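Local atomic coordinates of LP04448p (Drosophila melanogaster, PDB entry 2QK2), a protein that probably binds tubulin through TOG domains built of HEAT repeats and promotes microtubule growth at plus ends, as other XMAP215/Dis1 family members do. Residues 60-65 against 96-101; 105-110 against 117-122. All blocks are in the same frame, centred on the assembly; numbering follows the deposited sequence.

Contact 1: residues 60-65 against 96-101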
loop_
_atom_site.group_PDB
_atom_site.type_symbol
_atom_site.label_atom_id
_atom_site.label_comp_id
_atom_site.label_asym_id
_atom_site.label_seq_id
_atom_site.Cartn_x
_atom_site.Cartn_y
_atom_site.Cartn_z
ATOM N N ALA A 60 -14.671 2.918 9.007
ATOM C CA ALA A 60 -14.493 2.313 10.329
ATOM C C ALA A 60 -13.090 1.719 10.461
ATOM O O ALA A 60 -12.427 1.892 11.483
ATOM C CB ALA A 60 -15.554 1.226 10.562
ATOM N N LEU A 61 -12.640 1.015 9.426
ATOM C CA LEU A 61 -11.313 0.420 9.452
ATOM C C LEU A 61 -10.233 1.496 9.490
ATOM O O LEU A 61 -9.265 1.382 10.243
ATOM C CB LEU A 61 -11.106 -0.494 8.237
ATOM C CG LEU A 61 -11.966 -1.763 8.256
ATOM C CD1 LEU A 61 -11.712 -2.562 6.980
ATOM C CD2 LEU A 61 -11.628 -2.608 9.494
ATOM N N LYS A 62 -10.399 2.544 8.688
ATOM C CA LYS A 62 -9.423 3.633 8.672
ATOM C C LYS A 62 -9.315 4.276 10.049
ATOM O O LYS A 62 -8.226 4.629 10.498
ATOM C CB LYS A 62 -9.812 4.714 7.657
ATOM C CG LYS A 62 -9.773 4.261 6.205
ATOM C CD LYS A 62 -9.228 5.362 5.293
ATOM C CE LYS A 62 -10.009 6.662 5.430
ATOM N NZ LYS A 62 -11.359 6.585 4.815
ATOM N N LYS A 63 -10.455 4.445 10.714
ATOM C CA LYS A 63 -10.461 5.052 12.039
ATOM C C LYS A 63 -9.624 4.222 13.009
ATOM O O LYS A 63 -8.827 4.769 13.779
ATOM C CB LYS A 63 -11.902 5.191 12.550
ATOM C CG LYS A 63 -12.011 5.756 13.960
ATOM C CD LYS A 63 -13.449 6.133 14.290
ATOM C CE LYS A 63 -13.617 6.513 15.762
ATOM N NZ LYS A 63 -13.547 5.314 16.657
ATOM N N VAL A 64 -9.791 2.901 12.967
ATOM C CA VAL A 64 -9.021 2.030 13.848
ATOM C C VAL A 64 -7.545 2.162 13.504
ATOM O O VAL A 64 -6.708 2.369 14.380
ATOM C CB VAL A 64 -9.419 0.536 13.692
ATOM C CG1 VAL A 64 -8.497 -0.340 14.547
ATOM C CG2 VAL A 64 -10.874 0.326 14.109
ATOM N N ILE A 65 -7.224 2.047 12.219
ATOM C CA ILE A 65 -5.837 2.123 11.780
ATOM C C ILE A 65 -5.141 3.415 12.186
ATOM O O ILE A 65 -4.027 3.393 12.715
ATOM C CB ILE A 65 -5.735 1.948 10.243
ATOM C CG1 ILE A 65 -6.094 0.506 9.873
ATOM C CG2 ILE A 65 -4.328 2.306 9.757
ATOM C CD1 ILE A 65 -6.264 0.259 8.386
ATOM N N ALA A 96 -10.015 3.975 -2.662
ATOM C CA ALA A 96 -8.553 4.056 -2.680
ATOM C C ALA A 96 -7.888 5.379 -2.289
ATOM O O ALA A 96 -7.065 5.413 -1.373
ATOM C CB ALA A 96 -8.033 3.607 -4.050
ATOM N N SER A 97 -8.227 6.464 -2.974
ATOM C CA SER A 97 -7.601 7.754 -2.693
ATOM C C SER A 97 -7.628 8.239 -1.245
ATOM O O SER A 97 -6.666 8.857 -0.780
ATOM C CB SER A 97 -8.194 8.831 -3.600
ATOM O OG SER A 97 -7.888 8.542 -4.952
ATOM N N ALA A 98 -8.719 7.978 -0.532
ATOM C CA ALA A 98 -8.817 8.409 0.858
ATOM C C ALA A 98 -7.998 7.499 1.782
ATOM O O ALA A 98 -7.540 7.931 2.841
ATOM C CB ALA A 98 -10.282 8.438 1.295
ATOM N N CYS A 99 -7.796 6.251 1.370
ATOM C CA CYS A 99 -7.029 5.299 2.170
ATOM C C CYS A 99 -5.516 5.487 2.102
ATOM O O CYS A 99 -4.834 5.423 3.122
ATOM C CB CYS A 99 -7.340 3.861 1.742
ATOM S SG CYS A 99 -8.969 3.236 2.196
ATOM N N VAL A 100 -4.993 5.706 0.897
ATOM C CA VAL A 100 -3.549 5.835 0.691
ATOM C C VAL A 100 -2.803 6.773 1.648
ATOM O O VAL A 100 -1.850 6.354 2.305
ATOM C CB VAL A 100 -3.241 6.208 -0.786
ATOM C CG1 VAL A 100 -1.759 6.545 -0.958
ATOM C CG2 VAL A 100 -3.613 5.029 -1.696
ATOM N N PRO A 101 -3.216 8.046 1.737
ATOM C CA PRO A 101 -2.546 8.993 2.635
ATOM C C PRO A 101 -2.520 8.531 4.099
ATOM O O PRO A 101 -1.502 8.658 4.778
ATOM C CB PRO A 101 -3.365 10.273 2.459
ATOM C CG PRO A 101 -3.843 10.170 1.046
ATOM C CD PRO A 101 -4.254 8.723 0.942
#
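Lys-62 reaches from helix 55-67 to Ala-98 and Cys-99 of helix 93-105 and makes every contact on its side. The backbones stay apart: the CA atoms of Lys-62 and Cys-99 lie 7.1 Å from each other. At Ala-98 the end of the lysine passes by, with Lys-62 CE 3.8 Å from Ala-98 O. Its amine follows, with Lys-62 NZ 4.1 Å from Ala-98 CB. These are packing contacts. At Cys-99 the middle of the chain does the touching, and Lys-62 CD sits 3.8 Å from Cys-99 SG. Lys-62 CD also lies 3.8 Å from Cys-99 CA, so the methylene rests on the backbone as well as on the sulfur. Bends at chi2, chi3 (-55°) and chi4 (-72°) fold the lysine tail along this short patch of helix. Cut back to an alanine here, the chain would lose CD and CE, which would probably leave a gap against Cys-99 SG and the Ala-98 carbonyl. The patch is modest, 117 Å² in all, and partly buried. Cys-99 also packs on Phe-92 and on Ile-125 of helix 112-126. Leu-61 and Ile-65 pack helix 55-67 on helix 71-88.

Contact 2: residues 105-110 against 117-122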
loop_
_atom_site.group_PDB
_atom_site.type_symbol
_atom_site.label_atom_id
_atom_site.label_comp_id
_atom_site.label_asym_id
_atom_site.label_seq_id
_atom_site.Cartn_x
_atom_site.Cartn_y
_atom_site.Cartn_z
ATOM N N GLU A 105 0.995 7.540 6.275
ATOM C CA GLU A 105 1.330 8.245 7.507
ATOM C C GLU A 105 1.435 7.313 8.708
ATOM O O GLU A 105 2.183 7.580 9.651
ATOM C CB GLU A 105 0.295 9.330 7.789
ATOM C CG GLU A 105 0.582 10.632 7.064
ATOM C CD GLU A 105 -0.566 11.618 7.155
ATOM O OE1 GLU A 105 -1.202 11.689 8.233
ATOM O OE2 GLU A 105 -0.819 12.330 6.153
ATOM N N LYS A 106 0.694 6.211 8.671
ATOM C CA LYS A 106 0.721 5.268 9.772
ATOM C C LYS A 106 2.029 4.481 9.811
ATOM O O LYS A 106 2.299 3.755 10.772
ATOM C CB LYS A 106 -0.485 4.326 9.693
ATOM C CG LYS A 106 -0.669 3.463 10.932
ATOM C CD LYS A 106 -0.739 4.308 12.213
ATOM C CE LYS A 106 -0.705 3.415 13.447
ATOM N NZ LYS A 106 -0.685 4.189 14.718
ATOM N N PHE A 107 2.854 4.624 8.773
ATOM C CA PHE A 107 4.134 3.927 8.760
ATOM C C PHE A 107 5.097 4.527 9.781
ATOM O O PHE A 107 6.268 4.152 9.836
ATOM C CB PHE A 107 4.757 3.930 7.357
ATOM C CG PHE A 107 4.273 2.800 6.487
ATOM C CD1 PHE A 107 3.660 3.053 5.266
ATOM C CD2 PHE A 107 4.403 1.480 6.911
ATOM C CE1 PHE A 107 3.182 2.007 4.479
ATOM C CE2 PHE A 107 3.928 0.427 6.132
ATOM C CZ PHE A 107 3.316 0.691 4.912
ATOM N N LYS A 108 4.607 5.464 10.589
ATOM C CA LYS A 108 5.432 6.054 11.639
ATOM C C LYS A 108 5.540 4.974 12.717
ATOM O O LYS A 108 6.471 4.967 13.520
ATOM C CB LYS A 108 4.772 7.305 12.221
ATOM C CG LYS A 108 3.392 7.043 12.788
ATOM C CD LYS A 108 2.847 8.235 13.559
ATOM C CE LYS A 108 1.426 7.953 14.036
ATOM N NZ LYS A 108 1.329 6.631 14.737
ATOM N N GLU A 109 4.570 4.062 12.718
ATOM C CA GLU A 109 4.541 2.953 13.664
ATOM C C GLU A 109 5.536 1.910 13.162
ATOM O O GLU A 109 5.433 1.448 12.027
ATOM C CB GLU A 109 3.132 2.357 13.724
ATOM C CG GLU A 109 3.033 1.061 14.509
ATOM C CD GLU A 109 3.482 1.226 15.944
ATOM O OE1 GLU A 109 4.534 0.661 16.307
ATOM O OE2 GLU A 109 2.787 1.927 16.706
ATOM N N LYS A 110 6.487 1.523 14.007
ATOM C CA LYS A 110 7.505 0.564 13.593
ATOM C C LYS A 110 7.312 -0.888 14.014
ATOM O O LYS A 110 8.064 -1.756 13.575
ATOM C CB LYS A 110 8.882 1.049 14.049
ATOM C CG LYS A 110 9.236 2.437 13.527
ATOM C CD LYS A 110 10.674 2.822 13.855
ATOM C CE LYS A 110 11.662 1.953 13.091
ATOM N NZ LYS A 110 13.076 2.389 13.297
ATOM N N ALA A 117 1.009 -5.644 8.084
ATOM C CA ALA A 117 -0.407 -5.453 7.780
ATOM C C ALA A 117 -0.621 -4.192 6.939
ATOM O O ALA A 117 -1.421 -4.197 6.002
ATOM C CB ALA A 117 -1.218 -5.369 9.075
ATOM N N LEU A 118 0.096 -3.117 7.265
ATOM C CA LEU A 118 -0.035 -1.872 6.510
ATOM C C LEU A 118 0.430 -2.075 5.068
ATOM O O LEU A 118 -0.215 -1.597 4.129
ATOM C CB LEU A 118 0.780 -0.749 7.154
ATOM C CG LEU A 118 0.292 -0.208 8.496
ATOM C CD1 LEU A 118 1.243 0.879 8.986
ATOM C CD2 LEU A 118 -1.111 0.351 8.346
ATOM N N ARG A 119 1.551 -2.774 4.891
ATOM C CA ARG A 119 2.064 -3.035 3.548
ATOM C C ARG A 119 1.032 -3.826 2.749
ATOM O O ARG A 119 0.731 -3.493 1.607
ATOM C CB ARG A 119 3.369 -3.831 3.605
ATOM C CG ARG A 119 4.572 -3.048 4.104
ATOM C CD ARG A 119 5.826 -3.921 4.087
ATOM N NE ARG A 119 6.995 -3.203 4.584
ATOM C CZ ARG A 119 8.174 -3.774 4.820
ATOM N NH1 ARG A 119 8.337 -5.072 4.599
ATOM N NH2 ARG A 119 9.182 -3.054 5.296
ATOM N N GLU A 120 0.495 -4.881 3.354
ATOM C CA GLU A 120 -0.505 -5.698 2.676
ATOM C C GLU A 120 -1.692 -4.847 2.251
ATOM O O GLU A 120 -2.184 -4.965 1.129
ATOM C CB GLU A 120 -1.002 -6.816 3.587
ATOM C CG GLU A 120 -0.030 -7.948 3.761
ATOM C CD GLU A 120 -0.593 -9.043 4.645
ATOM O OE1 GLU A 120 -1.732 -9.490 4.382
ATOM O OE2 GLU A 120 0.101 -9.459 5.596
ATOM N N ALA A 121 -2.140 -3.982 3.155
ATOM C CA ALA A 121 -3.279 -3.125 2.873
ATOM C C ALA A 121 -3.009 -2.145 1.743
ATOM O O ALA A 121 -3.773 -2.087 0.780
ATOM C CB ALA A 121 -3.700 -2.365 4.135
ATOM N N ILE A 122 -1.930 -1.374 1.842
ATOM C CA ILE A 122 -1.662 -0.408 0.790
ATOM C C ILE A 122 -1.357 -1.083 -0.549
ATOM O O ILE A 122 -1.690 -0.542 -1.606
ATOM C CB ILE A 122 -0.535 0.591 1.192
ATOM C CG1 ILE A 122 -0.595 1.815 0.274
ATOM C CG2 ILE A 122 0.837 -0.066 1.106
ATOM C CD1 ILE A 122 0.221 2.980 0.767
#
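The backbone of 105-110 turns past helix 112-126, and the CA atoms of Phe-107 and Leu-118 come within 7.5 Å. Leu-118 points at the loop, and it and Phe-107 share most of the contact about equally. Its CD1 methyl lies over the Phe-107 ring, 4.2 Å from the centroid and 29° off the ring normal, an off-centre CH-pi contact. Leu-118 CB meets the ring obliquely, 3.5 Å from Phe-107 CE2. The side chains of Phe-107 and Leu-118 pass in opposite directions. Phe-107 CG stands beside its own backbone N (chi1 -86°), and the ring end comes close to the helix. The backbone N of Arg-119 lies at the ring edge, 3.9 Å from Phe-107 CZ. Arg-119 CG also touches that corner, while its guanidinium leads on to a salt bridge with Glu-152. Leu-118 CD1 has a second neighbour in Lys-106, whose CG is 3.8 Å away; the two side chains cross at about a right angle. The same methyl packs 3.5 Å from Lys-106 O, which accepts a hydrogen bond from Glu-109 N. The contact is buried. A loop between consecutive helices packing onto the second is consistent with the stacked antiparallel helices of a HEAT-repeat TOG domain.

From the N terminus, helix 55-67 comes first, and contact 1 closes when the chain reaches helix 93-105. The 30 residues between its segments are mostly helix and include helix 71-88. Contact 2 opens only after that, where helix 93-105 ends, and closes over six residues on helix 112-126. The two loops are therefore in series, neither nested nor crossed. Their centres are about 11 Å apart, and they touch. Ile-65 is one link between them: Ile-65 O lies 3.4 Å from Lys-106 CE, and Ile-65 CG2 is 4.0 Å from Leu-118 CD2. Contact 1 ties helix 93-105 back to helix 55-67; contact 2 packs the loop that follows it onto helix 112-126, within one TOG domain.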